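NOL1/NOP2/sun family protein (Enterococcus faecium, PDB 3M4X) probably methylates ribosomal RNA, as a member of the RsmB/RsmF family of methyltransferases, and carries an RNA-binding PUA-like domain. Local coordinates at residues Ser233-Glu243 and Trp286-Val297. Residues are numbered along the deposited sequence; the frame is centred on the assembly and turned at random.
Sequences STCTFAPEENE and WPHKDQGEGHFV
Phe296 lies flat against the side chain of Asn242, its ring and the amide plane only 6° apart; the amide overlies the CG end of the ring, with Asn242 CG 3.3 Å from Phe296 CG. The two side chains slide past each other in opposite directions. With CG anti to its backbone N (chi1 176°), Phe296 holds its ring beside its own carbonyl carbon, where one face meets Asn242, just before helix 243-252. Its backbone is paired antiparallel with Thr234: Phe296 N donates to Thr234 O at 2.9 Å, and Thr234 N to Phe296 O at 3.0 Å. These bonds join strands 228-234 and 295-302, the latter running antiparallel between strands 228-234 and 255-258, as the last strand does in Rossmann-like methyltransferases. His295, next in the chain before Phe296, turns one ring face to Cys235, whose CB, rather than SG, sits 4.2 Å from the ring centroid in a CH-pi contact. On the loop side Phe237 runs nearly parallel to the six-membered ring of Trp286 (planes at 2°), but slid aside, with centroids 5.2 Å apart and little overlap. Phe237 CZ also meets Pro287 CG at 3.6 Å, Glu293 O lies at the ring's edge, and Gly294 CA passes obliquely nearby; Tyr16 and Leu20 of helix 10-20 add to this apolar cluster. Glu243 and Glu293 direct their carboxylates to Arg284 and Arg192. Two backbone bonds thus join the strands, while flat stacking and apolar packing hold the loop that follows Cys235. Thr234 and Cys235 form a Thr-Cys pair as in related RNA cytosine-5 methyltransferases, consistent with Cys235 being the nucleophile; the contact packs its backbone and CB against His295, whose NE2 is buried without a partner in the model, which would probably disfavour a doubly protonated, charged ring.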
ATOM      1  N   SER A 233       9.867  -1.052 -10.495  1.00 33.89           N
ATOM      2  CA  SER A 233      10.093  -2.383  -9.958  1.00 35.62           C
ATOM      3  C   SER A 233       9.328  -3.447 -10.700  1.00 34.76           C
ATOM      4  O   SER A 233       8.329  -3.183 -11.379  1.00 34.32           O
ATOM      5  CB  SER A 233       9.723  -2.454  -8.487  1.00 33.11           C
ATOM      6  OG  SER A 233       8.325  -2.639  -8.347  1.00 45.32           O
ATOM      7  N   THR A 234       9.786  -4.673 -10.513  1.00 33.76           N
ATOM      8  CA  THR A 234       9.267  -5.780 -11.264  1.00 35.66           C
ATOM      9  C   THR A 234       9.478  -7.048 -10.439  1.00 38.58           C
ATOM     10  O   THR A 234      10.389  -7.106  -9.616  1.00 39.30           O
ATOM     11  CB  THR A 234      10.009  -5.813 -12.617  1.00 42.32           C
ATOM     12  OG1 THR A 234       9.082  -5.575 -13.687  1.00 49.38           O
ATOM     13  CG2 THR A 234      10.752  -7.102 -12.801  1.00 26.77           C
ATOM     14  N   CYS A 235       8.622  -8.049 -10.617  1.00 37.64           N
ATOM     15  CA  CYS A 235       8.844  -9.329  -9.953  1.00 39.92           C
ATOM     16  C   CYS A 235       9.256 -10.388 -10.973  1.00 42.46           C
ATOM     17  O   CYS A 235       8.758 -11.505 -10.978  1.00 41.03           O
ATOM     18  CB  CYS A 235       7.619  -9.769  -9.138  1.00 45.04           C
ATOM     19  SG  CYS A 235       6.104  -9.990 -10.092  1.00 70.53           S
ATOM     20  N   THR A 236      10.172 -10.014 -11.854  1.00 46.41           N
ATOM     21  CA  THR A 236      10.650 -10.920 -12.875  1.00 46.06           C
ATOM     22  C   THR A 236      12.142 -10.729 -13.001  1.00 43.67           C
ATOM     23  O   THR A 236      12.682  -9.721 -12.541  1.00 38.76           O
ATOM     24  CB  THR A 236       9.971 -10.673 -14.235  1.00 46.12           C
ATOM     25  OG1 THR A 236      10.164 -11.818 -15.073  1.00 49.91           O
ATOM     26  CG2 THR A 236      10.545  -9.415 -14.931  1.00 29.81           C
ATOM     27  N   PHE A 237      12.801 -11.696 -13.625  1.00 38.87           N
ATOM     28  CA  PHE A 237      14.256 -11.684 -13.752  1.00 44.73           C
ATOM     29  C   PHE A 237      14.721 -11.163 -15.111  1.00 41.54           C
ATOM     30  O   PHE A 237      15.891 -10.808 -15.280  1.00 38.92           O
ATOM     31  CB  PHE A 237      14.829 -13.100 -13.528  1.00 45.24           C
ATOM     32  CG  PHE A 237      14.483 -13.691 -12.191  1.00 44.72           C
ATOM     33  CD1 PHE A 237      13.586 -14.750 -12.094  1.00 47.47           C
ATOM     34  CD2 PHE A 237      15.044 -13.185 -11.030  1.00 44.09           C
ATOM     35  CE1 PHE A 237      13.262 -15.298 -10.859  1.00 49.93           C
ATOM     36  CE2 PHE A 237      14.717 -13.718  -9.789  1.00 44.73           C
ATOM     37  CZ  PHE A 237      13.827 -14.782  -9.703  1.00 47.90           C
ATOM     38  N   ALA A 238      13.815 -11.117 -16.081  1.00 39.56           N
ATOM     39  CA  ALA A 238      14.211 -10.811 -17.459  1.00 38.47           C
ATOM     40  C   ALA A 238      14.902  -9.463 -17.614  1.00 37.47           C
ATOM     41  O   ALA A 238      14.399  -8.442 -17.139  1.00 40.52           O
ATOM     42  CB  ALA A 238      13.017 -10.913 -18.402  1.00 41.40           C
ATOM     43  N   PRO A 239      16.075  -9.462 -18.270  1.00 39.54           N
ATOM     44  CA  PRO A 239      16.729  -8.211 -18.664  1.00 36.51           C
ATOM     45  C   PRO A 239      15.766  -7.338 -19.446  1.00 36.72           C
ATOM     46  O   PRO A 239      15.763  -6.128 -19.250  1.00 38.12           O
ATOM     47  CB  PRO A 239      17.863  -8.681 -19.586  1.00 34.90           C
ATOM     48  CG  PRO A 239      18.200 -10.075 -19.048  1.00 39.88           C
ATOM     49  CD  PRO A 239      16.879 -10.654 -18.619  1.00 39.56           C
ATOM     50  N   GLU A 240      14.962  -7.943 -20.318  1.00 38.01           N
ATOM     51  CA  GLU A 240      14.079  -7.167 -21.187  1.00 42.52           C
ATOM     52  C   GLU A 240      13.155  -6.247 -20.384  1.00 40.56           C
ATOM     53  O   GLU A 240      12.774  -5.190 -20.860  1.00 36.79           O
ATOM     54  CB  GLU A 240      13.272  -8.071 -22.125  1.00 41.89           C
ATOM     55  CG  GLU A 240      14.115  -8.832 -23.164  1.00 42.92           C
ATOM     56  CD  GLU A 240      14.780 -10.082 -22.583  1.00 49.15           C
ATOM     57  OE1 GLU A 240      14.582 -10.379 -21.385  1.00 44.89           O
ATOM     58  OE2 GLU A 240      15.501 -10.774 -23.326  1.00 59.34           O
ATOM     59  N   GLU A 241      12.829  -6.645 -19.156  1.00 42.46           N
ATOM     60  CA  GLU A 241      11.911  -5.880 -18.310  1.00 42.27           C
ATOM     61  C   GLU A 241      12.589  -5.074 -17.207  1.00 38.41           C
ATOM     62  O   GLU A 241      11.947  -4.280 -16.531  1.00 32.65           O
ATOM     63  CB  GLU A 241      10.866  -6.805 -17.696  1.00 38.75           C
ATOM     64  CG  GLU A 241      10.023  -7.490 -18.735  1.00 42.79           C
ATOM     65  CD  GLU A 241       9.265  -8.646 -18.172  1.00 53.58           C
ATOM     66  OE1 GLU A 241       9.720  -9.799 -18.351  1.00 53.17           O
ATOM     67  OE2 GLU A 241       8.218  -8.399 -17.538  1.00 60.74           O
ATOM     68  N   ASN A 242      13.888  -5.282 -17.040  1.00 39.57           N
ATOM     69  CA  ASN A 242      14.643  -4.645 -15.980  1.00 37.25           C
ATOM     70  C   ASN A 242      15.706  -3.689 -16.524  1.00 36.57           C
ATOM     71  O   ASN A 242      15.424  -2.513 -16.758  1.00 43.50           O
ATOM     72  CB  ASN A 242      15.278  -5.709 -15.080  1.00 43.06           C
ATOM     73  CG  ASN A 242      14.242  -6.640 -14.437  1.00 47.05           C
ATOM     74  OD1 ASN A 242      14.577  -7.730 -13.964  1.00 47.16           O
ATOM     75  ND2 ASN A 242      12.985  -6.213 -14.422  1.00 43.15           N
ATOM     76  N   GLU A 243      16.928  -4.178 -16.715  1.00 34.79           N
ATOM     77  CA  GLU A 243      18.010  -3.311 -17.198  1.00 37.11           C
ATOM     78  C   GLU A 243      17.697  -2.637 -18.537  1.00 37.28           C
ATOM     79  O   GLU A 243      18.169  -1.532 -18.798  1.00 37.22           O
ATOM     80  CB  GLU A 243      19.341  -4.068 -17.337  1.00 32.79           C
ATOM     81  CG  GLU A 243      19.994  -4.497 -16.036  1.00 34.01           C
ATOM     82  CD  GLU A 243      19.488  -5.848 -15.534  1.00 42.29           C
ATOM     83  OE1 GLU A 243      18.537  -6.385 -16.137  1.00 44.92           O
ATOM     84  OE2 GLU A 243      20.038  -6.367 -14.531  1.00 39.43           O
ATOM     85  N   TRP A 286      17.920 -12.302  -6.059  1.00 39.10           N
ATOM     86  CA  TRP A 286      17.934 -13.644  -6.635  1.00 45.12           C
ATOM     87  C   TRP A 286      17.617 -14.655  -5.530  1.00 51.27           C
ATOM     88  O   TRP A 286      18.177 -14.573  -4.436  1.00 51.33           O
ATOM     89  CB  TRP A 286      19.308 -13.969  -7.221  1.00 43.57           C
ATOM     90  CG  TRP A 286      19.758 -13.163  -8.440  1.00 42.72           C
ATOM     91  CD1 TRP A 286      20.657 -12.130  -8.456  1.00 36.53           C
ATOM     92  CD2 TRP A 286      19.377 -13.381  -9.810  1.00 40.96           C
ATOM     93  NE1 TRP A 286      20.837 -11.676  -9.744  1.00 37.57           N
ATOM     94  CE2 TRP A 286      20.069 -12.430 -10.593  1.00 38.00           C
ATOM     95  CE3 TRP A 286      18.519 -14.282 -10.449  1.00 37.46           C
ATOM     96  CZ2 TRP A 286      19.919 -12.351 -11.981  1.00 36.57           C
ATOM     97  CZ3 TRP A 286      18.370 -14.200 -11.826  1.00 38.44           C
ATOM     98  CH2 TRP A 286      19.069 -13.243 -12.579  1.00 34.49           C
ATOM     99  N   PRO A 287      16.722 -15.613  -5.811  1.00 52.34           N
ATOM    100  CA  PRO A 287      16.260 -16.575  -4.797  1.00 48.67           C
ATOM    101  C   PRO A 287      17.380 -17.505  -4.311  1.00 46.37           C
ATOM    102  O   PRO A 287      17.352 -17.986  -3.183  1.00 46.09           O
ATOM    103  CB  PRO A 287      15.191 -17.393  -5.536  1.00 49.38           C
ATOM    104  CG  PRO A 287      14.937 -16.680  -6.835  1.00 53.29           C
ATOM    105  CD  PRO A 287      16.149 -15.874  -7.141  1.00 52.54           C
ATOM    106  N   HIS A 288      18.358 -17.770  -5.163  1.00 42.67           N
ATOM    107  CA  HIS A 288      19.439 -18.665  -4.783  1.00 49.45           C
ATOM    108  C   HIS A 288      20.539 -17.952  -3.998  1.00 52.80           C
ATOM    109  O   HIS A 288      21.457 -18.590  -3.488  1.00 57.16           O
ATOM    110  CB  HIS A 288      20.022 -19.342  -6.024  1.00 52.20           C
ATOM    111  CG  HIS A 288      20.661 -18.393  -6.993  1.00 50.41           C
ATOM    112  ND1 HIS A 288      19.930 -17.523  -7.777  1.00 45.01           N
ATOM    113  CD2 HIS A 288      21.959 -18.190  -7.312  1.00 48.64           C
ATOM    114  CE1 HIS A 288      20.756 -16.822  -8.534  1.00 46.21           C
ATOM    115  NE2 HIS A 288      21.991 -17.208  -8.273  1.00 44.06           N
ATOM    116  N   LYS A 289      20.415 -16.633  -3.884  1.00 49.91           N
ATOM    117  CA  LYS A 289      21.507 -15.773  -3.441  1.00 53.63           C
ATOM    118  C   LYS A 289      21.079 -14.917  -2.260  1.00 56.28           C
ATOM    119  O   LYS A 289      21.789 -14.807  -1.263  1.00 57.94           O
ATOM    120  CB  LYS A 289      21.907 -14.828  -4.583  1.00 53.75           C
ATOM    121  CG  LYS A 289      23.335 -14.958  -5.073  1.00 58.57           C
ATOM    122  CD  LYS A 289      23.664 -13.781  -5.976  1.00 66.07           C
ATOM    123  CE  LYS A 289      25.118 -13.760  -6.439  1.00 71.16           C
ATOM    124  NZ  LYS A 289      25.431 -12.468  -7.125  1.00 72.25           N
ATOM    125  N   ASP A 290      19.915 -14.290  -2.408  1.00 56.28           N
ATOM    126  CA  ASP A 290      19.411 -13.322  -1.449  1.00 51.60           C
ATOM    127  C   ASP A 290      18.185 -13.880  -0.762  1.00 57.29           C
ATOM    128  O   ASP A 290      17.773 -15.002  -1.028  1.00 59.58           O
ATOM    129  CB  ASP A 290      19.021 -12.031  -2.165  1.00 46.12           C
ATOM    130  CG  ASP A 290      20.139 -11.472  -3.004  1.00 46.49           C
ATOM    131  OD1 ASP A 290      21.230 -11.235  -2.451  1.00 48.71           O
ATOM    132  OD2 ASP A 290      19.928 -11.277  -4.218  1.00 49.48           O
ATOM    133  N   GLN A 291      17.596 -13.084   0.120  1.00 63.31           N
ATOM    134  CA  GLN A 291      16.356 -13.472   0.769  1.00 65.29           C
ATOM    135  C   GLN A 291      15.171 -13.092  -0.108  1.00 59.70           C
ATOM    136  O   GLN A 291      15.203 -12.070  -0.787  1.00 67.09           O
ATOM    137  CB  GLN A 291      16.255 -12.816   2.144  1.00 69.23           C
ATOM    138  CG  GLN A 291      17.181 -13.455   3.144  1.00 77.36           C
ATOM    139  CD  GLN A 291      17.097 -14.967   3.069  1.00 88.93           C
ATOM    140  OE1 GLN A 291      16.003 -15.533   2.975  1.00 89.68           O
ATOM    141  NE2 GLN A 291      18.254 -15.633   3.092  1.00 92.77           N
ATOM    142  N   GLY A 292      14.139 -13.924  -0.119  1.00 48.67           N
ATOM    143  CA  GLY A 292      12.932 -13.603  -0.854  1.00 45.50           C
ATOM    144  C   GLY A 292      12.822 -14.203  -2.241  1.00 46.14           C
ATOM    145  O   GLY A 292      13.720 -14.898  -2.717  1.00 47.59           O
ATOM    146  N   GLU A 293      11.719 -13.881  -2.905  1.00 39.58           N
ATOM    147  CA  GLU A 293      11.306 -14.563  -4.113  1.00 40.09           C
ATOM    148  C   GLU A 293      11.994 -14.107  -5.399  1.00 45.18           C
ATOM    149  O   GLU A 293      12.279 -14.921  -6.286  1.00 51.16           O
ATOM    150  CB  GLU A 293       9.789 -14.469  -4.245  1.00 41.58           C
ATOM    151  CG  GLU A 293       9.076 -15.274  -3.166  1.00 43.52           C
ATOM    152  CD  GLU A 293       9.537 -16.724  -3.153  1.00 44.38           C
ATOM    153  OE1 GLU A 293      10.080 -17.185  -2.125  1.00 44.90           O
ATOM    154  OE2 GLU A 293       9.375 -17.395  -4.191  1.00 50.35           O
ATOM    155  N   GLY A 294      12.273 -12.817  -5.502  1.00 41.35           N
ATOM    156  CA  GLY A 294      12.838 -12.286  -6.724  1.00 47.11           C
ATOM    157  C   GLY A 294      12.202 -10.964  -7.097  1.00 47.09           C
ATOM    158  O   GLY A 294      10.986 -10.857  -7.261  1.00 41.90           O
ATOM    159  N   HIS A 295      13.042  -9.949  -7.227  1.00 47.72           N
ATOM    160  CA  HIS A 295      12.584  -8.610  -7.546  1.00 41.07           C
ATOM    161  C   HIS A 295      13.685  -7.821  -8.236  1.00 38.86           C
ATOM    162  O   HIS A 295      14.880  -8.101  -8.080  1.00 40.43           O
ATOM    163  CB  HIS A 295      12.127  -7.887  -6.272  1.00 39.99           C
ATOM    164  CG  HIS A 295      10.643  -7.681  -6.194  1.00 42.14           C
ATOM    165  ND1 HIS A 295       9.787  -8.613  -5.641  1.00 48.65           N
ATOM    166  CD2 HIS A 295       9.860  -6.658  -6.612  1.00 40.17           C
ATOM    167  CE1 HIS A 295       8.545  -8.172  -5.720  1.00 48.18           C
ATOM    168  NE2 HIS A 295       8.562  -6.984  -6.303  1.00 48.07           N
ATOM    169  N   PHE A 296      13.264  -6.844  -9.022  1.00 36.38           N
ATOM    170  CA  PHE A 296      14.155  -5.840  -9.567  1.00 34.86           C
ATOM    171  C   PHE A 296      13.623  -4.475  -9.129  1.00 31.58           C
ATOM    172  O   PHE A 296      12.424  -4.234  -9.209  1.00 32.92           O
ATOM    173  CB  PHE A 296      14.160  -5.941 -11.098  1.00 30.94           C
ATOM    174  CG  PHE A 296      14.974  -4.891 -11.773  1.00 31.48           C
ATOM    175  CD1 PHE A 296      16.358  -5.013 -11.857  1.00 32.45           C
ATOM    176  CD2 PHE A 296      14.358  -3.791 -12.362  1.00 34.12           C
ATOM    177  CE1 PHE A 296      17.118  -4.047 -12.504  1.00 32.24           C
ATOM    178  CE2 PHE A 296      15.108  -2.818 -13.012  1.00 26.09           C
ATOM    179  CZ  PHE A 296      16.484  -2.946 -13.081  1.00 34.40           C
ATOM    180  N   VAL A 297      14.502  -3.598  -8.655  1.00 31.42           N
ATOM    181  CA  VAL A 297      14.110  -2.234  -8.317  1.00 35.06           C
ATOM    182  C   VAL A 297      15.124  -1.201  -8.768  1.00 36.00           C
ATOM    183  O   VAL A 297      16.325  -1.429  -8.690  1.00 32.42           O
ATOM    184  CB  VAL A 297      13.896  -2.021  -6.799  1.00 40.20           C
ATOM    185  CG1 VAL A 297      13.332  -0.623  -6.557  1.00 36.07           C
ATOM    186  CG2 VAL A 297      12.941  -3.031  -6.270  1.00 49.83           C
TER